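Local coordinates for GDSL-like Lipase (Parabacteroides distasonis, PDB 3P94), which is probably a serine hydrolase of the SGNH (GDSL-like) family that cleaves ester bonds, possibly those of lysophospholipids, at residues D127-P132 against D179-T184; V79-I84 against S121-Y126; I32-W37 against G53-T58; S163-E168 against K189-I194. All blocks are in the same frame, centred on the assembly; numbering follows the deposited sequence. Where two conformers were deposited one is given.

Following the chain from the N terminus, contact 3 closes first. It brings helix 31-34 against the loop that leaves strand 49-53. Contact 2 comes next in series and joins the end of strand 75-81 to the loop that follows the neighbouring strand 116-120. The chain runs straight on from contact 2 into the loop 127-132 of contact 1, which reaches forward to 179-184. Contact 4 crosses contact 1: 163-168 lies before 179-184, and 189-194 lies after it. It ties helix 161-165 to helix 185-202. Ile32 packs on His182, Leu81 and Met191, and Phe128 packs on Ile84, so the four contacts pack on one another.

Contact 1: D127-P132 against D179-T184; sequences DFPWRP and DGVHPT
Val181 and Trp130 meet where the loop 127-132 lies against the Asp-x-x-His segment 179-182, a signature of the SGNH hydrolase fold. Trp130 was modelled in two conformers, so its contacts are less certain. In one conformer Trp130 CH2 is 3.9 Å from Val181 CG1, which sits at the edge of the indole near its plane. Trp130 CZ3 also comes within 3.7 Å of His182 CE1, with the two ring planes 42° apart. The other branch of Val181 turns to the backbone: CG2 is 3.4 Å from Asp127 O and also touches Phe128 CD1. Pro129 CG packs 3.5 Å from Asp179 O. No hydrogen bond joins the two segments directly. Instead a water donates to both Asp127 O and Asp179 O.

Asp179 also positions its neighbours Val181 and His182. Its CG stands between its own backbone N and carbonyl carbon (chi1 63°), close over the chain that follows. There OD1 accepts from His182 N at 2.7 Å through its syn lone pair. The same OD1 is met by Val181 N at 3.1 Å from above the carboxylate plane, which makes an Asx turn. OD2 takes His182 ND1 at 2.7 Å, in the plane of the imidazole. An alanine in place of Asp179 would probably leave ND1 and both backbone N-H groups without this acceptor, and the imidazole less firmly held. Asp179, His182 and Ser31 have the geometry of a Ser-His-Asp triad, consistent with the family. The other ring nitrogen, His182 NE2, is hydrogen-bonded to Ser31 OG.

Contact 2: V79-I84 against S121-Y126; sequences VILAGI and SVLPAY
Ile84 and Val122 pack together in the buried centre of this contact. Ile84 can be followed outward from its first carbon. CB lies 3.9 Å from Val122 CG1. CG1 is anti to the backbone N (chi1 -162°) and touches the Phe128 ring. CD1, at the tip, reaches Ala125 CB at 3.9 Å and also lies near Val122 CG1. The second branch of Val122 faces the backbone: its CG2 is 3.3 Å from Ala82 O. Gly83 lies beside it, and a beta carbon there would be tight against Val122 CG2. Leu81 fills the other end of the contact. Its CD1 is 3.2 Å from Ser121 O, and its CD2 meets Leu123 CD1 at 4.1 Å, the two side chains lying roughly perpendicular. Val140 of helix 137-153 covers both Ile84 and Val122.

No hydrogen bond crosses; the fit is of aliphatic carbons against one another and against carbonyl oxygens. The contact joins the segments at the C-terminal ends of two adjacent parallel strands, 75-81 and 116-120. This is the end of a flavodoxin-like parallel sheet where SGNH hydrolases carry their active-site loops, and Gly83 probably begins the family's Gly-x-Asn-Asp motif.

Contact 3: I32-W37 against G53-T58; sequences ITDGWW and GISGQT
Asp34 and Ser55 bind each other where helix 31-34 meets the loop after strand 49-53. As in other SGNH hydrolases, this helix begins at the probable serine of the GDSL-like motif, Ser31. The loop carries a glycine motif, probably marked here by Gly56 in the type II turn from Ile54 to Gln57.

Asp34 CG is anti to the backbone N (chi1 -151°), which puts CG on the side of the loop. OD2 accepts two bonds from one residue. Ser55 N donates to it at 2.8 Å, on the anti side and 22° out of the carboxylate plane. Ser55 OG donates to it at 2.9 Å from further above the plane. That hydroxyl is anti to the Ser55 carbonyl carbon and beside its backbone N (chi1 -67°), which lets N and OG converge on one oxygen. The other oxygen, Asp34 OD1, forms a salt bridge with Arg11. Replacing Asp34 by alanine would probably leave the Ser55 N-H and hydroxyl without this shared acceptor and Arg11 without its carboxylate mate.

The backbones are very close beneath this grip. Asp34 CA is 4.4 Å from Gly53 CA, and a beta carbon on Gly53 would clash with Asp34 N and Thr33 CB. Thr33 sets CG2 anti to its backbone N, and this methyl rests 3.6 Å from Gly53 CA.

Contact 4: S163-E168 against K189-I194; sequences SAMKDE and KIMEKI
Ala164, in the last turn of helix 161-165, lies beside Ile190 of helix 185-202, with their CA atoms 7.6 Å apart. The chain leaves helical geometry at Lys166, so the first helix brings little more than one turn to this contact. Four side-chain pairs carry it.

Ala164 CB points at the longer helix. It lies 3.6 Å from Ile194 CD1 and 4.1 Å from Ile190 CG2, so it sits against two isoleucines one turn apart. Ile190 CG2 also meets Met165 CG at 3.9 Å. These two side chains run antiparallel alongside each other. Met165 and Met191 are selenomethionines and lie roughly perpendicular. Met165 SE touches Met191 CG at 3.7 Å. The Met165 chain is bent at its last torsion (chi3 83°), which turns CE toward Met191, 4.2 Å from both its CG and its SE. Leu172 and Leu176 from a nearby loop pack on Met165, and Leu176 also reaches Ile190. Trp36 lies against Met191.

Lys189 and Glu192 pair away from 163-168. Lys189 NZ forms a salt bridge with Glu192 OE1 at 2.9 Å and another with Asp40, while Glu192 OE2 pairs with Arg46. No hydrogen bond or salt bridge joins 163-168 to 189-194. Between these two segments the contact is therefore one of apolar and methionine side chains, the latter here as selenomethionine, without the directional constraint of a polar bond.

Contact 1: D127-P132 against D179-T184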
loop_
_atom_site.group_PDB
_atom_site.type_symbol
_atom_site.label_atom_id
_atom_site.label_comp_id
_atom_site.label_asym_id
_atom_site.label_seq_id
_atom_site.Cartn_x
_atom_site.Cartn_y
_atom_site.Cartn_z
ATOM N N ASP A 127 -15.260 -2.175 -9.393
ATOM C CA ASP A 127 -15.288 -3.578 -9.825
ATOM C C ASP A 127 -13.889 -4.079 -10.166
ATOM O O ASP A 127 -13.019 -3.287 -10.562
ATOM C CB ASP A 127 -16.214 -3.722 -11.054
ATOM C CG ASP A 127 -16.521 -5.151 -11.455
ATOM O OD1 ASP A 127 -17.008 -5.914 -10.595
ATOM O OD2 ASP A 127 -16.275 -5.509 -12.636
ATOM N N PHE A 128 -13.670 -5.388 -9.998
ATOM C CA PHE A 128 -12.411 -6.043 -10.342
ATOM C C PHE A 128 -12.606 -6.785 -11.654
ATOM O O PHE A 128 -13.320 -7.784 -11.666
ATOM C CB PHE A 128 -11.958 -7.008 -9.235
ATOM C CG PHE A 128 -11.828 -6.424 -7.863
ATOM C CD1 PHE A 128 -10.963 -5.376 -7.624
ATOM C CD2 PHE A 128 -12.517 -6.977 -6.793
ATOM C CE1 PHE A 128 -10.827 -4.854 -6.354
ATOM C CE2 PHE A 128 -12.374 -6.465 -5.517
ATOM C CZ PHE A 128 -11.513 -5.416 -5.300
ATOM N N PRO A 129 -12.064 -6.312 -12.790
ATOM C CA PRO A 129 -12.294 -7.036 -14.056
ATOM C C PRO A 129 -11.841 -8.507 -14.000
ATOM O O PRO A 129 -12.477 -9.361 -14.615
ATOM C CB PRO A 129 -11.474 -6.233 -15.070
ATOM C CG PRO A 129 -11.355 -4.859 -14.461
ATOM C CD PRO A 129 -11.216 -5.118 -12.994
ATOM N N TRP A 130 -10.765 -8.775 -13.217
ATOM C CA TRP A 130 -10.145 -10.090 -13.004
ATOM C C TRP A 130 -10.937 -10.949 -11.990
ATOM O O TRP A 130 -10.752 -12.168 -11.954
ATOM C CB TRP A 130 -8.663 -9.946 -12.570
ATOM C CG TRP A 130 -8.419 -9.548 -11.139
ATOM C CD1 TRP A 130 -8.236 -10.383 -10.074
ATOM C CD2 TRP A 130 -8.251 -8.215 -10.634
ATOM N NE1 TRP A 130 -8.015 -9.652 -8.929
ATOM C CE2 TRP A 130 -8.012 -8.317 -9.245
ATOM C CE3 TRP A 130 -8.302 -6.937 -11.219
ATOM C CZ2 TRP A 130 -7.825 -7.192 -8.432
ATOM C CZ3 TRP A 130 -8.106 -5.825 -10.417
ATOM C CH2 TRP A 130 -7.868 -5.956 -9.042
ATOM N N ARG A 131 -11.807 -10.322 -11.161
ATOM C CA ARG A 131 -12.647 -11.012 -10.166
ATOM C C ARG A 131 -14.051 -10.337 -10.156
ATOM O O ARG A 131 -14.361 -9.566 -9.246
ATOM C CB ARG A 131 -11.972 -11.001 -8.781
ATOM C CG ARG A 131 -12.537 -12.042 -7.803
ATOM C CD ARG A 131 -11.680 -13.297 -7.698
ATOM N NE ARG A 131 -10.345 -12.995 -7.180
ATOM C CZ ARG A 131 -9.243 -13.664 -7.499
ATOM N NH1 ARG A 131 -9.300 -14.695 -8.333
ATOM N NH2 ARG A 131 -8.074 -13.305 -6.992
ATOM N N PRO A 132 -14.875 -10.541 -11.210
ATOM C CA PRO A 132 -16.172 -9.836 -11.291
ATOM C C PRO A 132 -17.187 -10.148 -10.182
ATOM O O PRO A 132 -17.135 -11.205 -9.553
ATOM C CB PRO A 132 -16.725 -10.285 -12.650
ATOM C CG PRO A 132 -16.032 -11.567 -12.941
ATOM C CD PRO A 132 -14.653 -11.382 -12.405
ATOM N N ASP A 179 -8.261 0.012 -15.739
ATOM C CA ASP A 179 -9.117 -1.086 -15.296
ATOM C C ASP A 179 -10.078 -0.667 -14.157
ATOM O O ASP A 179 -10.815 -1.516 -13.634
ATOM C CB ASP A 179 -8.261 -2.304 -14.852
ATOM C CG ASP A 179 -7.353 -2.068 -13.651
ATOM O OD1 ASP A 179 -7.160 -0.888 -13.265
ATOM O OD2 ASP A 179 -6.813 -3.054 -13.118
ATOM N N GLY A 180 -10.029 0.610 -13.765
ATOM C CA GLY A 180 -10.835 1.145 -12.669
ATOM C C GLY A 180 -10.312 0.799 -11.278
ATOM O O GLY A 180 -11.010 1.030 -10.292
ATOM N N VAL A 181 -9.082 0.237 -11.178
ATOM C CA VAL A 181 -8.445 -0.165 -9.909
ATOM C C VAL A 181 -6.985 0.368 -9.845
ATOM O O VAL A 181 -6.572 0.939 -8.824
ATOM C CB VAL A 181 -8.468 -1.718 -9.681
ATOM C CG1 VAL A 181 -7.875 -2.099 -8.318
ATOM C CG2 VAL A 181 -9.873 -2.293 -9.812
ATOM N N HIS A 182 -6.208 0.135 -10.919
ATOM C CA HIS A 182 -4.799 0.517 -11.004
ATOM C C HIS A 182 -4.647 1.814 -11.771
ATOM O O HIS A 182 -5.198 1.993 -12.865
ATOM C CB HIS A 182 -3.976 -0.613 -11.598
ATOM C CG HIS A 182 -4.143 -1.847 -10.782
ATOM N ND1 HIS A 182 -5.165 -2.734 -11.040
ATOM C CD2 HIS A 182 -3.528 -2.208 -9.637
ATOM C CE1 HIS A 182 -5.120 -3.623 -10.064
ATOM N NE2 HIS A 182 -4.132 -3.360 -9.212
ATOM N N PRO A 183 -3.954 2.773 -11.154
ATOM C CA PRO A 183 -3.860 4.103 -11.765
ATOM C C PRO A 183 -3.010 4.178 -13.018
ATOM O O PRO A 183 -2.105 3.381 -13.242
ATOM C CB PRO A 183 -3.233 4.980 -10.663
ATOM C CG PRO A 183 -3.078 4.121 -9.474
ATOM C CD PRO A 183 -3.257 2.707 -9.852
ATOM N N THR A 184 -3.312 5.179 -13.824
ATOM C CA THR A 184 -2.532 5.597 -14.981
ATOM C C THR A 184 -1.497 6.579 -14.424
ATOM O O THR A 184 -1.512 6.839 -13.220
ATOM C CB THR A 184 -3.474 6.261 -16.002
ATOM O OG1 THR A 184 -4.188 7.291 -15.301
ATOM C CG2 THR A 184 -4.432 5.260 -16.651
HETATM O O HOH W 1 -13.399 -1.594 -12.639
#

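Contact 2: V79-I84 against S121-Y126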
loop_
_atom_site.group_PDB
_atom_site.type_symbol
_atom_site.label_atom_id
_atom_site.label_comp_id
_atom_site.label_asym_id
_atom_site.label_seq_id
_atom_site.Cartn_x
_atom_site.Cartn_y
_atom_site.Cartn_z
ATOM N N VAL A 79 5.452 3.693 4.163
ATOM C CA VAL A 79 4.212 4.137 3.537
ATOM C C VAL A 79 3.485 2.862 3.168
ATOM O O VAL A 79 4.011 2.075 2.375
ATOM C CB VAL A 79 4.475 5.087 2.335
ATOM C CG1 VAL A 79 3.194 5.371 1.556
ATOM C CG2 VAL A 79 5.096 6.391 2.807
ATOM N N ILE A 80 2.312 2.614 3.795
ATOM C CA ILE A 80 1.582 1.380 3.528
ATOM C C ILE A 80 0.301 1.656 2.734
ATOM O O ILE A 80 -0.562 2.397 3.188
ATOM C CB ILE A 80 1.265 0.588 4.845
ATOM C CG1 ILE A 80 2.554 0.265 5.647
ATOM C CG2 ILE A 80 0.443 -0.697 4.545
ATOM C CD1 ILE A 80 2.318 -0.198 7.124
ATOM N N LEU A 81 0.179 1.013 1.571
ATOM C CA LEU A 81 -1.011 1.045 0.739
ATOM C C LEU A 81 -1.352 -0.407 0.441
ATOM O O LEU A 81 -0.697 -1.042 -0.377
ATOM C CB LEU A 81 -0.831 1.895 -0.533
ATOM C CG LEU A 81 -2.010 1.867 -1.546
ATOM C CD1 LEU A 81 -3.305 2.392 -0.924
ATOM C CD2 LEU A 81 -1.663 2.679 -2.773
ATOM N N ALA A 82 -2.333 -0.948 1.175
ATOM C CA ALA A 82 -2.680 -2.364 1.099
ATOM C C ALA A 82 -4.126 -2.637 1.498
ATOM O O ALA A 82 -4.723 -1.860 2.235
ATOM C CB ALA A 82 -1.753 -3.147 2.027
ATOM N N GLY A 83 -4.651 -3.765 1.029
ATOM C CA GLY A 83 -6.000 -4.203 1.356
ATOM C C GLY A 83 -6.907 -4.499 0.181
ATOM O O GLY A 83 -7.846 -5.287 0.334
ATOM N N ILE A 84 -6.662 -3.874 -0.996
ATOM C CA ILE A 84 -7.534 -4.091 -2.153
ATOM C C ILE A 84 -7.505 -5.560 -2.625
ATOM O O ILE A 84 -8.556 -6.089 -2.992
ATOM C CB ILE A 84 -7.287 -3.094 -3.331
ATOM C CG1 ILE A 84 -8.482 -3.072 -4.304
ATOM C CG2 ILE A 84 -5.997 -3.390 -4.107
ATOM C CD1 ILE A 84 -9.815 -2.622 -3.733
ATOM N N SER A 121 -5.105 5.533 2.324
ATOM C CA SER A 121 -6.465 5.108 2.021
ATOM C C SER A 121 -6.409 4.134 0.874
ATOM O O SER A 121 -5.710 4.407 -0.107
ATOM C CB SER A 121 -7.299 6.315 1.593
ATOM O OG SER A 121 -6.829 6.819 0.351
ATOM N N VAL A 122 -7.146 3.021 0.966
ATOM C CA VAL A 122 -7.257 2.082 -0.149
ATOM C C VAL A 122 -7.920 2.885 -1.279
ATOM O O VAL A 122 -8.836 3.678 -1.014
ATOM C CB VAL A 122 -8.039 0.794 0.247
ATOM C CG1 VAL A 122 -8.236 -0.132 -0.952
ATOM C CG2 VAL A 122 -7.329 0.050 1.379
ATOM N N LEU A 123 -7.400 2.755 -2.512
ATOM C CA LEU A 123 -7.928 3.505 -3.648
ATOM C C LEU A 123 -9.384 3.104 -3.967
ATOM O O LEU A 123 -9.787 1.961 -3.703
ATOM C CB LEU A 123 -7.041 3.311 -4.883
ATOM C CG LEU A 123 -6.004 4.399 -5.184
ATOM C CD1 LEU A 123 -5.060 4.632 -4.015
ATOM C CD2 LEU A 123 -5.199 4.060 -6.423
ATOM N N PRO A 124 -10.181 4.035 -4.547
ATOM C CA PRO A 124 -11.543 3.666 -4.968
ATOM C C PRO A 124 -11.499 2.543 -6.011
ATOM O O PRO A 124 -10.553 2.461 -6.795
ATOM C CB PRO A 124 -12.092 4.957 -5.585
ATOM C CG PRO A 124 -11.186 6.033 -5.152
ATOM C CD PRO A 124 -9.854 5.422 -4.942
ATOM N N ALA A 125 -12.476 1.640 -5.959
ATOM C CA ALA A 125 -12.634 0.541 -6.909
ATOM C C ALA A 125 -14.094 0.169 -6.958
ATOM O O ALA A 125 -14.683 -0.146 -5.925
ATOM C CB ALA A 125 -11.780 -0.658 -6.529
ATOM N N TYR A 126 -14.684 0.227 -8.150
ATOM C CA TYR A 126 -16.093 -0.113 -8.343
ATOM C C TYR A 126 -16.259 -1.592 -8.698
ATOM O O TYR A 126 -17.286 -2.190 -8.368
ATOM C CB TYR A 126 -16.702 0.775 -9.440
ATOM C CG TYR A 126 -18.174 0.522 -9.683
ATOM C CD1 TYR A 126 -19.134 0.944 -8.767
ATOM C CD2 TYR A 126 -18.611 -0.103 -10.848
ATOM C CE1 TYR A 126 -20.491 0.732 -8.995
ATOM C CE2 TYR A 126 -19.963 -0.319 -11.089
ATOM C CZ TYR A 126 -20.901 0.102 -10.160
ATOM O OH TYR A 126 -22.236 -0.112 -10.384
#

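Contact 3: I32-W37 against G53-T58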
loop_
_atom_site.group_PDB
_atom_site.type_symbol
_atom_site.label_atom_id
_atom_site.label_comp_id
_atom_site.label_asym_id
_atom_site.label_seq_id
_atom_site.Cartn_x
_atom_site.Cartn_y
_atom_site.Cartn_z
ATOM N N ILE A 32 -0.584 -1.615 -7.069
ATOM C CA ILE A 32 -0.626 -0.147 -7.214
ATOM C C ILE A 32 0.780 0.429 -6.940
ATOM O O ILE A 32 1.248 1.272 -7.702
ATOM C CB ILE A 32 -1.734 0.500 -6.349
ATOM C CG1 ILE A 32 -3.119 0.006 -6.862
ATOM C CG2 ILE A 32 -1.647 2.027 -6.406
ATOM C CD1 ILE A 32 -4.290 0.276 -5.948
ATOM N N THR A 33 1.466 -0.064 -5.906
ATOM C CA THR A 33 2.832 0.368 -5.611
ATOM C C THR A 33 3.773 -0.218 -6.688
ATOM O O THR A 33 4.638 0.491 -7.192
ATOM C CB THR A 33 3.237 -0.028 -4.168
ATOM O OG1 THR A 33 2.303 0.543 -3.246
ATOM C CG2 THR A 33 4.638 0.451 -3.804
ATOM N N ASP A 34 3.575 -1.498 -7.058
ATOM C CA ASP A 34 4.402 -2.178 -8.081
ATOM C C ASP A 34 4.266 -1.531 -9.499
ATOM O O ASP A 34 5.198 -1.594 -10.298
ATOM C CB ASP A 34 4.072 -3.683 -8.151
ATOM C CG ASP A 34 5.216 -4.585 -8.602
ATOM O OD1 ASP A 34 6.320 -4.063 -8.882
ATOM O OD2 ASP A 34 5.024 -5.814 -8.623
ATOM N N GLY A 35 3.131 -0.894 -9.777
ATOM C CA GLY A 35 2.883 -0.241 -11.058
ATOM C C GLY A 35 3.415 1.175 -11.162
ATOM O O GLY A 35 3.385 1.781 -12.239
ATOM N N TRP A 36 3.908 1.718 -10.048
ATOM C CA TRP A 36 4.400 3.082 -9.985
ATOM C C TRP A 36 5.696 3.263 -10.779
ATOM O O TRP A 36 5.771 4.228 -11.542
ATOM C CB TRP A 36 4.588 3.537 -8.530
ATOM C CG TRP A 36 4.376 5.013 -8.294
ATOM C CD1 TRP A 36 4.689 6.041 -9.139
ATOM C CD2 TRP A 36 3.819 5.614 -7.120
ATOM N NE1 TRP A 36 4.317 7.241 -8.581
ATOM C CE2 TRP A 36 3.775 7.007 -7.341
ATOM C CE3 TRP A 36 3.289 5.102 -5.922
ATOM C CZ2 TRP A 36 3.245 7.901 -6.394
ATOM C CZ3 TRP A 36 2.788 5.987 -4.970
ATOM C CH2 TRP A 36 2.779 7.366 -5.202
ATOM N N TRP A 37 6.702 2.363 -10.618
ATOM C CA TRP A 37 7.980 2.480 -11.353
ATOM C C TRP A 37 7.764 2.461 -12.902
ATOM O O TRP A 37 8.254 3.387 -13.533
ATOM C CB TRP A 37 9.006 1.417 -10.925
ATOM C CG TRP A 37 10.330 1.565 -11.621
ATOM C CD1 TRP A 37 11.381 2.332 -11.224
ATOM C CD2 TRP A 37 10.722 0.958 -12.866
ATOM N NE1 TRP A 37 12.399 2.257 -12.147
ATOM C CE2 TRP A 37 12.027 1.414 -13.160
ATOM C CE3 TRP A 37 10.101 0.062 -13.756
ATOM C CZ2 TRP A 37 12.715 1.020 -14.319
ATOM C CZ3 TRP A 37 10.791 -0.345 -14.885
ATOM C CH2 TRP A 37 12.084 0.123 -15.155
ATOM N N GLY A 53 6.790 -2.646 -3.492
ATOM C CA GLY A 53 5.472 -3.094 -3.934
ATOM C C GLY A 53 5.564 -4.412 -4.681
ATOM O O GLY A 53 6.528 -4.626 -5.416
ATOM N N ILE A 54 4.613 -5.331 -4.461
ATOM C CA ILE A 54 4.583 -6.624 -5.174
ATOM C C ILE A 54 3.167 -6.888 -5.672
ATOM O O ILE A 54 2.242 -7.039 -4.858
ATOM C CB ILE A 54 5.120 -7.832 -4.354
ATOM C CG1 ILE A 54 6.619 -7.663 -4.012
ATOM C CG2 ILE A 54 4.926 -9.145 -5.162
ATOM C CD1 ILE A 54 7.258 -8.820 -3.198
ATOM N N SER A 55 3.013 -6.994 -7.013
ATOM C CA SER A 55 1.729 -7.254 -7.653
ATOM C C SER A 55 0.980 -8.443 -7.042
ATOM O O SER A 55 1.594 -9.463 -6.751
ATOM C CB SER A 55 1.921 -7.506 -9.141
ATOM O OG SER A 55 2.366 -6.317 -9.771
ATOM N N GLY A 56 -0.334 -8.267 -6.864
ATOM C CA GLY A 56 -1.257 -9.284 -6.371
ATOM C C GLY A 56 -1.243 -9.622 -4.893
ATOM O O GLY A 56 -2.068 -10.426 -4.449
ATOM N N GLN A 57 -0.332 -9.019 -4.118
ATOM C CA GLN A 57 -0.206 -9.340 -2.699
ATOM C C GLN A 57 -1.341 -8.778 -1.847
ATOM O O GLN A 57 -1.867 -7.698 -2.122
ATOM C CB GLN A 57 1.134 -8.854 -2.142
ATOM C CG GLN A 57 2.302 -9.709 -2.620
ATOM C CD GLN A 57 3.396 -9.855 -1.591
ATOM O OE1 GLN A 57 3.590 -9.002 -0.721
ATOM N NE2 GLN A 57 4.123 -10.970 -1.652
ATOM N N THR A 58 -1.695 -9.530 -0.806
ATOM C CA THR A 58 -2.693 -9.131 0.178
ATOM C C THR A 58 -1.934 -8.701 1.440
ATOM O O THR A 58 -0.705 -8.848 1.502
ATOM C CB THR A 58 -3.717 -10.247 0.459
ATOM O OG1 THR A 58 -3.159 -11.232 1.337
ATOM C CG2 THR A 58 -4.305 -10.870 -0.802
#

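Contact 4: S163-E168 against K189-I194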
loop_
_atom_site.group_PDB
_atom_site.type_symbol
_atom_site.label_atom_id
_atom_site.label_comp_id
_atom_site.label_asym_id
_atom_site.label_seq_id
_atom_site.Cartn_x
_atom_site.Cartn_y
_atom_site.Cartn_z
ATOM N N SER A 163 -10.472 10.232 -1.353
ATOM C CA SER A 163 -11.314 11.419 -1.547
ATOM C C SER A 163 -10.880 12.256 -2.762
ATOM O O SER A 163 -11.731 12.854 -3.434
ATOM C CB SER A 163 -11.321 12.290 -0.297
ATOM O OG SER A 163 -11.842 11.560 0.802
ATOM N N ALA A 164 -9.568 12.280 -3.047
ATOM C CA ALA A 164 -8.993 13.033 -4.162
ATOM C C ALA A 164 -9.219 12.371 -5.528
ATOM O O ALA A 164 -9.113 13.049 -6.553
ATOM C CB ALA A 164 -7.501 13.210 -3.941
HETATM N N MSE A 165 -9.491 11.057 -5.559
HETATM C CA MSE A 165 -9.593 10.339 -6.835
HETATM C C MSE A 165 -10.966 9.720 -7.149
HETATM O O MSE A 165 -11.194 9.347 -8.304
HETATM C CB MSE A 165 -8.543 9.208 -6.856
HETATM C CG MSE A 165 -7.111 9.709 -6.730
HETATM SE SE MSE A 165 -5.867 8.257 -6.385
HETATM C CE MSE A 165 -5.615 7.676 -8.228
ATOM N N LYS A 166 -11.863 9.577 -6.151
ATOM C CA LYS A 166 -13.152 8.897 -6.365
ATOM C C LYS A 166 -14.093 9.641 -7.323
ATOM O O LYS A 166 -14.048 10.864 -7.411
ATOM C CB LYS A 166 -13.873 8.651 -5.024
ATOM C CG LYS A 166 -14.275 9.923 -4.271
ATOM C CD LYS A 166 -14.912 9.622 -2.936
ATOM C CE LYS A 166 -15.340 10.889 -2.240
ATOM N NZ LYS A 166 -15.942 10.599 -0.909
ATOM N N ASP A 167 -14.944 8.874 -8.039
ATOM C CA ASP A 167 -16.010 9.404 -8.891
ATOM C C ASP A 167 -17.325 9.254 -8.107
ATOM O O ASP A 167 -17.283 8.879 -6.925
ATOM C CB ASP A 167 -16.049 8.723 -10.282
ATOM C CG ASP A 167 -16.258 7.215 -10.292
ATOM O OD1 ASP A 167 -16.685 6.659 -9.253
ATOM O OD2 ASP A 167 -16.019 6.595 -11.345
ATOM N N GLU A 168 -18.475 9.527 -8.764
ATOM C CA GLU A 168 -19.817 9.477 -8.166
ATOM C C GLU A 168 -20.226 8.073 -7.658
ATOM O O GLU A 168 -21.105 7.975 -6.802
ATOM C CB GLU A 168 -20.861 9.983 -9.174
ATOM C CG GLU A 168 -20.787 11.475 -9.451
ATOM C CD GLU A 168 -21.528 12.350 -8.458
ATOM O OE1 GLU A 168 -20.995 12.574 -7.347
ATOM O OE2 GLU A 168 -22.634 12.826 -8.801
ATOM N N LYS A 189 0.269 10.877 -10.468
ATOM C CA LYS A 189 0.676 12.263 -10.234
ATOM C C LYS A 189 -0.177 12.900 -9.126
ATOM O O LYS A 189 0.362 13.666 -8.316
ATOM C CB LYS A 189 0.645 13.081 -11.540
ATOM C CG LYS A 189 1.800 12.735 -12.503
ATOM C CD LYS A 189 3.143 13.337 -12.048
ATOM C CE LYS A 189 4.351 12.603 -12.573
ATOM N NZ LYS A 189 5.600 13.140 -11.972
ATOM N N ILE A 190 -1.485 12.542 -9.043
ATOM C CA ILE A 190 -2.362 13.007 -7.945
ATOM C C ILE A 190 -1.806 12.432 -6.633
ATOM O O ILE A 190 -1.611 13.154 -5.656
ATOM C CB ILE A 190 -3.863 12.604 -8.168
ATOM C CG1 ILE A 190 -4.501 13.434 -9.302
ATOM C CG2 ILE A 190 -4.696 12.717 -6.856
ATOM C CD1 ILE A 190 -5.812 12.923 -9.794
HETATM N N MSE A 191 -1.522 11.131 -6.641
HETATM C CA MSE A 191 -0.982 10.414 -5.490
HETATM C C MSE A 191 0.362 10.977 -5.033
HETATM O O MSE A 191 0.550 11.183 -3.829
HETATM C CB MSE A 191 -0.840 8.927 -5.811
HETATM C CG MSE A 191 -2.179 8.215 -5.939
HETATM SE SE MSE A 191 -1.924 6.482 -6.748
HETATM C CE MSE A 191 -1.031 5.591 -5.338
ATOM N N GLU A 192 1.288 11.238 -5.981
ATOM C CA GLU A 192 2.617 11.777 -5.716
ATOM C C GLU A 192 2.537 13.081 -4.902
ATOM O O GLU A 192 3.242 13.194 -3.903
ATOM C CB GLU A 192 3.376 11.995 -7.036
ATOM C CG GLU A 192 4.712 12.712 -6.885
ATOM C CD GLU A 192 5.509 12.930 -8.159
ATOM O OE1 GLU A 192 5.132 12.380 -9.219
ATOM O OE2 GLU A 192 6.533 13.643 -8.084
ATOM N N LYS A 193 1.672 14.034 -5.314
ATOM C CA LYS A 193 1.494 15.325 -4.652
ATOM C C LYS A 193 1.041 15.148 -3.203
ATOM O O LYS A 193 1.632 15.750 -2.315
ATOM C CB LYS A 193 0.498 16.203 -5.441
ATOM C CG LYS A 193 0.379 17.629 -4.920
ATOM C CD LYS A 193 -0.600 18.432 -5.740
ATOM N N ILE A 194 0.040 14.284 -2.962
ATOM C CA ILE A 194 -0.532 14.036 -1.635
ATOM C C ILE A 194 0.470 13.311 -0.705
ATOM O O ILE A 194 0.631 13.722 0.446
ATOM C CB ILE A 194 -1.864 13.238 -1.772
ATOM C CG1 ILE A 194 -2.908 14.054 -2.570
ATOM C CG2 ILE A 194 -2.428 12.837 -0.387
ATOM C CD1 ILE A 194 -4.019 13.240 -3.121
#